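PDB 3U52: phenol hydroxylase component phN from Pseudomonas stutzeri, which probably hydroxylates phenol with molecular oxygen at a di-iron centre, as the oxygenase component of a bacterial multicomponent monooxygenase. Local coordinates for residues Gln341-Thr346 and Arg389-Thr394; Ala96-Ile101 and Asn347-Ile352. One frame throughout, in Å; residues are numbered along the deposited sequence.

The two contacts share one run of chain: 341-346, at the C-terminal end of helix 331-342 and the turn after it, continues directly into 347-352, so contact 1 and contact 2 grip successive parts of it. Their centres lie about 14 Å apart. Both are largely buried, but contact 1 sits farther out, about 24 Å from the centre of the chain against about 15 Å, and is exposed at Asn393. There, loop 389-394 is joined by direct hydrogen bonds and meets xenon. In contact 2 helix 94-103 offers lysine methylenes and a leucine, and the polar link passes through water. Thr350 OG1 of contact 2 packs 3.3 Å from Cys343 SG of contact 1, so the two touch.

Contact 1 (Gln341-Thr346 and Arg389-Thr394); sequences QYCQAT and RFYNNT. With XE (xenon), chain T.
Asn392 N gives a short hydrogen bond to Gln341 O, 2.8 Å long and nearly straight at the hydrogen (166°). The same carbonyl takes a second bond from Gln344 NE2, whose chain bends at chi2 (-87°) to bring the amide back to the carbonyl three residues earlier, so two donors grip one buried oxygen. Packing is close here. Gln341 CB lies 3.5 Å from Phe390 CE2, and the two side chains run side by side, pointing the same way. Beyond, Cys343 SG meets the edge of the Tyr391 ring, 3.9 Å from CE2, a sulfur-aromatic contact in which a small, polarisable sulfur suits a place against the ring edge. Arg389 NH2 lies over one face of the same ring, while Tyr391 OH bonds to Asp485 N.

Loop 389-394 makes an Asx turn midway along the contact: Asn392 OD1 accepts from Thr394 N at 3.0 Å, a turn consistent with the way Thr394 O meets Tyr342. Asparagine fits this place because its short amide can reach forward to the backbone N two residues on. Tyr342 lies alongside Asn392, ring and amide planes only 21° apart, and its hydroxyl donates to Thr394 O at 2.9 Å in the plane of the ring. A water also donates to Tyr342 OH and is held weakly by Asn392 ND2. A phenylalanine here would probably keep the ring packing but leave Thr394 O without this donor and the water with just its weak bond to Asn392 ND2 among the bonds described.

The looser side lies at Asn393, which is exposed. Its ND2 comes within 3.3 Å of Gln344 OE1, at an angle too poor for a hydrogen bond. Xenon rests beside this margin, 3.6 Å from Asn392 O, with Leu395 and Leu467 completing its pocket.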
loop_
_atom_site.group_PDB
_atom_site.type_symbol
_atom_site.label_atom_id
_atom_site.label_comp_id
_atom_site.label_asym_id
_atom_site.label_seq_id
_atom_site.Cartn_x
_atom_site.Cartn_y
_atom_site.Cartn_z
ATOM N N GLN A 341 30.499 -18.086 -21.579
ATOM C CA GLN A 341 31.851 -18.667 -21.435
ATOM C C GLN A 341 32.647 -18.056 -20.311
ATOM O O GLN A 341 33.636 -18.628 -19.852
ATOM C CB GLN A 341 32.614 -18.549 -22.758
ATOM C CG GLN A 341 33.039 -17.122 -23.120
ATOM C CD GLN A 341 33.448 -17.017 -24.560
ATOM O OE1 GLN A 341 32.608 -17.043 -25.464
ATOM N NE2 GLN A 341 34.737 -16.951 -24.796
ATOM N N TYR A 342 32.236 -16.898 -19.845
ATOM C CA TYR A 342 32.931 -16.217 -18.769
ATOM C C TYR A 342 32.142 -16.183 -17.435
ATOM O O TYR A 342 32.565 -15.534 -16.454
ATOM C CB TYR A 342 33.289 -14.819 -19.235
ATOM C CG TYR A 342 34.486 -14.752 -20.192
ATOM C CD1 TYR A 342 34.458 -13.894 -21.278
ATOM C CD2 TYR A 342 35.654 -15.478 -19.944
ATOM C CE1 TYR A 342 35.526 -13.779 -22.138
ATOM C CE2 TYR A 342 36.769 -15.388 -20.830
ATOM C CZ TYR A 342 36.686 -14.517 -21.899
ATOM O OH TYR A 342 37.720 -14.307 -22.751
ATOM N N CYS A 343 31.020 -16.901 -17.350
ATOM C CA CYS A 343 30.231 -16.809 -16.096
ATOM C C CYS A 343 30.792 -17.530 -14.890
ATOM O O CYS A 343 30.175 -17.477 -13.823
ATOM C CB CYS A 343 28.735 -17.176 -16.244
ATOM S SG CYS A 343 28.455 -18.905 -16.488
ATOM N N GLN A 344 31.939 -18.178 -15.021
ATOM C CA GLN A 344 32.712 -18.596 -13.827
ATOM C C GLN A 344 33.169 -17.340 -13.033
ATOM O O GLN A 344 33.561 -17.425 -11.856
ATOM C CB GLN A 344 33.899 -19.551 -14.173
ATOM C CG GLN A 344 35.199 -18.912 -14.731
ATOM C CD GLN A 344 35.157 -18.748 -16.235
ATOM O OE1 GLN A 344 36.179 -18.828 -16.919
ATOM N NE2 GLN A 344 33.985 -18.567 -16.759
ATOM N N ALA A 345 33.116 -16.183 -13.692
ATOM C CA ALA A 345 33.629 -14.953 -13.114
ATOM C C ALA A 345 32.608 -13.823 -13.057
ATOM O O ALA A 345 32.992 -12.659 -13.087
ATOM C CB ALA A 345 34.837 -14.485 -13.879
ATOM N N THR A 346 31.326 -14.167 -13.000
ATOM C CA THR A 346 30.216 -13.200 -12.864
ATOM C C THR A 346 29.336 -13.612 -11.654
ATOM O O THR A 346 29.419 -14.730 -11.164
ATOM C CB THR A 346 29.300 -13.171 -14.138
ATOM O OG1 THR A 346 28.706 -14.475 -14.296
ATOM C CG2 THR A 346 30.112 -12.840 -15.425
ATOM N N ARG A 389 31.066 -28.793 -20.238
ATOM C CA ARG A 389 30.365 -27.487 -20.319
ATOM C C ARG A 389 31.463 -26.428 -20.494
ATOM O O ARG A 389 32.366 -26.303 -19.652
ATOM C CB ARG A 389 29.531 -27.229 -19.044
ATOM C CG ARG A 389 28.420 -26.130 -19.149
ATOM C CD ARG A 389 29.029 -24.749 -19.214
ATOM N NE ARG A 389 28.093 -23.678 -18.842
ATOM C CZ ARG A 389 28.354 -22.374 -18.951
ATOM N NH1 ARG A 389 27.456 -21.481 -18.551
ATOM N NH2 ARG A 389 29.497 -21.970 -19.491
ATOM N N PHE A 390 31.422 -25.722 -21.620
ATOM C CA PHE A 390 32.496 -24.789 -21.991
ATOM C C PHE A 390 32.586 -23.556 -21.056
ATOM O O PHE A 390 31.606 -22.803 -20.914
ATOM C CB PHE A 390 32.316 -24.348 -23.474
ATOM C CG PHE A 390 33.309 -23.268 -23.940
ATOM C CD1 PHE A 390 34.688 -23.507 -23.960
ATOM C CD2 PHE A 390 32.843 -22.033 -24.429
ATOM C CE1 PHE A 390 35.563 -22.508 -24.378
ATOM C CE2 PHE A 390 33.745 -21.041 -24.898
ATOM C CZ PHE A 390 35.084 -21.282 -24.850
ATOM N N TYR A 391 33.753 -23.394 -20.418
ATOM C CA TYR A 391 34.185 -22.140 -19.827
ATOM C C TYR A 391 35.510 -21.699 -20.416
ATOM O O TYR A 391 36.420 -22.522 -20.630
ATOM C CB TYR A 391 34.352 -22.236 -18.325
ATOM C CG TYR A 391 33.075 -22.538 -17.573
ATOM C CD1 TYR A 391 32.721 -23.859 -17.293
ATOM C CD2 TYR A 391 32.227 -21.504 -17.125
ATOM C CE1 TYR A 391 31.561 -24.173 -16.566
ATOM C CE2 TYR A 391 31.058 -21.812 -16.412
ATOM C CZ TYR A 391 30.752 -23.133 -16.129
ATOM O OH TYR A 391 29.601 -23.451 -15.457
ATOM N N ASN A 392 35.604 -20.410 -20.731
ATOM C CA ASN A 392 36.829 -19.880 -21.326
ATOM C C ASN A 392 37.724 -19.340 -20.217
ATOM O O ASN A 392 37.408 -18.337 -19.592
ATOM C CB ASN A 392 36.491 -18.799 -22.360
ATOM C CG ASN A 392 37.712 -18.253 -23.076
ATOM O OD1 ASN A 392 38.856 -18.549 -22.696
ATOM N ND2 ASN A 392 37.484 -17.392 -24.064
ATOM N N ASN A 393 38.844 -20.026 -19.984
ATOM C CA ASN A 393 39.786 -19.667 -18.917
ATOM C C ASN A 393 40.890 -18.676 -19.290
ATOM O O ASN A 393 41.782 -18.392 -18.483
ATOM C CB ASN A 393 40.318 -20.919 -18.205
ATOM C CG ASN A 393 39.264 -21.578 -17.316
ATOM O OD1 ASN A 393 38.953 -22.745 -17.487
ATOM N ND2 ASN A 393 38.723 -20.830 -16.353
ATOM N N THR A 394 40.784 -18.068 -20.456
ATOM C CA THR A 394 41.735 -17.027 -20.823
ATOM C C THR A 394 41.046 -15.681 -20.857
ATOM O O THR A 394 39.977 -15.558 -21.428
ATOM C CB THR A 394 42.402 -17.277 -22.238
ATOM O OG1 THR A 394 42.930 -18.618 -22.327
ATOM C CG2 THR A 394 43.496 -16.250 -22.487
HETATM XE XE XE T . 38.894 -15.961 -17.334
HETATM O O HOH W 1 38.184 -14.869 -25.591
#

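Contact 2 (Ala96-Ile101 and Asn347-Ile352); sequences ALKLFI and NFHTWI
Lys98 lays its aliphatic chain across the backbone of Asn347 and Phe348: CD is 3.5 Å from Asn347 O and 3.7 Å from Phe348 CB. Lys98 turns CG away from its own carbonyl carbon (chi1 -56°) and then runs straight, which carries the ammonium past Phe348 to His349. There NZ approaches the imidazole obliquely, 3.5 Å from CD2. A long lysine suits this place because its methylenes pack like a hydrocarbon while the charge is delivered farther along. Beside it, Leu99 CD1 touches Phe348 CE2 at 4.2 Å, an ordinary apolar contact.

No direct hydrogen bond joins the two segments; a water does so instead, accepting from Lys98 NZ at 2.7 Å and donating to Asn347 O at 3.2 Å.

Residues outside the two segments hold these groups directly. Asn95 OD1 accepts from both Lys98 NZ and His349 N, pinning lysine and loop together, and Asp491 forms a salt bridge with NZ. His349 ND1 bonds to Phe484 O. The amide of Asn347 is held at both ends, by Tyr171 OH and Gly158 O. Farther out, Met283 of helix 254-283 packs on Leu99 and Phe348 alike. On another side of helix 94-103, Leu97 and Ile101 rest on Met149 of helix 125-155, which also carries the iron ligands Glu138 and His141; the contact thus fastens the loop 347-352 to the helical hydroxylase core.

With a carboxylate, an amide oxygen and a water round NZ, the buried ammonium is likely to stay protonated, with Asp491 the likely counter-charge.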
loop_
_atom_site.group_PDB
_atom_site.type_symbol
_atom_site.label_atom_id
_atom_site.label_comp_id
_atom_site.label_asym_id
_atom_site.label_seq_id
_atom_site.Cartn_x
_atom_site.Cartn_y
_atom_site.Cartn_z
ATOM N N ALA A 96 18.227 -11.342 -14.141
ATOM C CA ALA A 96 18.006 -10.002 -14.621
ATOM C C ALA A 96 18.141 -9.048 -13.452
ATOM O O ALA A 96 18.677 -7.965 -13.617
ATOM C CB ALA A 96 16.677 -9.889 -15.212
ATOM N N LEU A 97 17.721 -9.458 -12.256
ATOM C CA LEU A 97 17.803 -8.566 -11.071
ATOM C C LEU A 97 19.211 -8.449 -10.468
ATOM O O LEU A 97 19.566 -7.410 -9.858
ATOM C CB LEU A 97 16.753 -8.959 -10.008
ATOM C CG LEU A 97 15.273 -9.069 -10.473
ATOM C CD1 LEU A 97 14.364 -9.556 -9.322
ATOM C CD2 LEU A 97 14.714 -7.767 -11.094
ATOM N N LYS A 98 20.010 -9.523 -10.602
ATOM C CA LYS A 98 21.452 -9.495 -10.171
ATOM C C LYS A 98 22.212 -8.480 -11.009
ATOM O O LYS A 98 22.957 -7.666 -10.481
ATOM C CB LYS A 98 22.080 -10.871 -10.335
ATOM C CG LYS A 98 21.310 -11.952 -9.571
ATOM C CD LYS A 98 21.773 -13.353 -9.905
ATOM C CE LYS A 98 20.737 -14.405 -9.414
ATOM N NZ LYS A 98 21.325 -15.778 -9.475
ATOM N N LEU A 99 21.955 -8.503 -12.313
ATOM C CA LEU A 99 22.453 -7.506 -13.254
ATOM C C LEU A 99 21.965 -6.084 -12.918
ATOM O O LEU A 99 22.736 -5.124 -12.919
ATOM C CB LEU A 99 22.023 -7.919 -14.668
ATOM C CG LEU A 99 22.517 -7.339 -15.994
ATOM C CD1 LEU A 99 24.056 -7.111 -16.068
ATOM C CD2 LEU A 99 22.093 -8.316 -17.119
ATOM N N PHE A 100 20.693 -5.946 -12.633
ATOM C CA PHE A 100 20.149 -4.656 -12.252
ATOM C C PHE A 100 20.755 -4.057 -10.982
ATOM O O PHE A 100 21.185 -2.907 -11.013
ATOM C CB PHE A 100 18.640 -4.735 -12.095
ATOM C CG PHE A 100 17.975 -3.373 -11.954
ATOM C CD1 PHE A 100 17.715 -2.840 -10.691
ATOM C CD2 PHE A 100 17.615 -2.631 -13.081
ATOM C CE1 PHE A 100 17.125 -1.599 -10.564
ATOM C CE2 PHE A 100 17.005 -1.360 -12.949
ATOM C CZ PHE A 100 16.771 -0.847 -11.699
ATOM N N ILE A 101 20.776 -4.810 -9.881
ATOM C CA ILE A 101 21.290 -4.294 -8.600
ATOM C C ILE A 101 22.801 -3.990 -8.575
ATOM O O ILE A 101 23.251 -3.126 -7.803
ATOM C CB ILE A 101 20.917 -5.219 -7.424
ATOM C CG1 ILE A 101 20.984 -4.452 -6.096
ATOM C CG2 ILE A 101 21.844 -6.483 -7.396
ATOM C CD1 ILE A 101 20.456 -5.221 -4.888
ATOM N N ASN A 347 28.489 -12.691 -11.192
ATOM C CA ASN A 347 27.637 -12.898 -10.028
ATOM C C ASN A 347 26.228 -13.292 -10.463
ATOM O O ASN A 347 25.280 -13.153 -9.694
ATOM C CB ASN A 347 27.585 -11.597 -9.190
ATOM C CG ASN A 347 26.974 -10.426 -9.958
ATOM O OD1 ASN A 347 27.411 -10.084 -11.065
ATOM N ND2 ASN A 347 25.967 -9.767 -9.348
ATOM N N PHE A 348 26.080 -13.729 -11.710
ATOM C CA PHE A 348 24.845 -14.299 -12.227
ATOM C C PHE A 348 25.119 -15.537 -13.084
ATOM O O PHE A 348 26.233 -15.747 -13.574
ATOM C CB PHE A 348 23.924 -13.279 -12.951
ATOM C CG PHE A 348 24.521 -12.670 -14.211
ATOM C CD1 PHE A 348 24.445 -13.337 -15.427
ATOM C CD2 PHE A 348 25.201 -11.472 -14.153
ATOM C CE1 PHE A 348 25.011 -12.758 -16.613
ATOM C CE2 PHE A 348 25.775 -10.883 -15.292
ATOM C CZ PHE A 348 25.686 -11.515 -16.529
ATOM N N HIS A 349 24.087 -16.348 -13.244
ATOM C CA HIS A 349 24.151 -17.570 -14.069
ATOM C C HIS A 349 23.788 -17.364 -15.536
ATOM O O HIS A 349 23.095 -16.403 -15.887
ATOM C CB HIS A 349 23.164 -18.616 -13.511
ATOM C CG HIS A 349 23.323 -18.860 -12.039
ATOM N ND1 HIS A 349 24.501 -19.267 -11.479
ATOM C CD2 HIS A 349 22.442 -18.745 -11.013
ATOM C CE1 HIS A 349 24.349 -19.416 -10.174
ATOM N NE2 HIS A 349 23.106 -19.093 -9.862
ATOM N N THR A 350 24.249 -18.270 -16.402
ATOM C CA THR A 350 23.809 -18.296 -17.792
ATOM C C THR A 350 23.474 -19.757 -18.093
ATOM O O THR A 350 23.659 -20.608 -17.246
ATOM C CB THR A 350 24.919 -17.828 -18.784
ATOM O OG1 THR A 350 25.977 -18.769 -18.722
ATOM C CG2 THR A 350 25.499 -16.367 -18.444
ATOM N N TRP A 351 23.000 -20.059 -19.293
ATOM C CA TRP A 351 22.489 -21.408 -19.552
ATOM C C TRP A 351 22.242 -21.416 -21.033
ATOM O O TRP A 351 22.305 -20.363 -21.675
ATOM C CB TRP A 351 21.143 -21.659 -18.817
ATOM C CG TRP A 351 20.093 -20.572 -19.109
ATOM C CD1 TRP A 351 19.225 -20.548 -20.179
ATOM C CD2 TRP A 351 19.842 -19.351 -18.377
ATOM N NE1 TRP A 351 18.464 -19.390 -20.166
ATOM C CE2 TRP A 351 18.804 -18.642 -19.068
ATOM C CE3 TRP A 351 20.361 -18.792 -17.207
ATOM C CZ2 TRP A 351 18.292 -17.414 -18.603
ATOM C CZ3 TRP A 351 19.856 -17.539 -16.755
ATOM C CH2 TRP A 351 18.848 -16.870 -17.452
ATOM N N ILE A 352 21.957 -22.586 -21.580
ATOM C CA ILE A 352 21.533 -22.648 -22.970
ATOM C C ILE A 352 19.999 -22.443 -23.044
ATOM O O ILE A 352 19.282 -23.072 -22.311
ATOM C CB ILE A 352 22.009 -23.992 -23.601
ATOM C CG1 ILE A 352 23.547 -24.009 -23.602
ATOM C CG2 ILE A 352 21.455 -24.185 -25.013
ATOM C CD1 ILE A 352 24.121 -25.375 -23.839
HETATM O O HOH W 2 23.964 -15.893 -8.733
#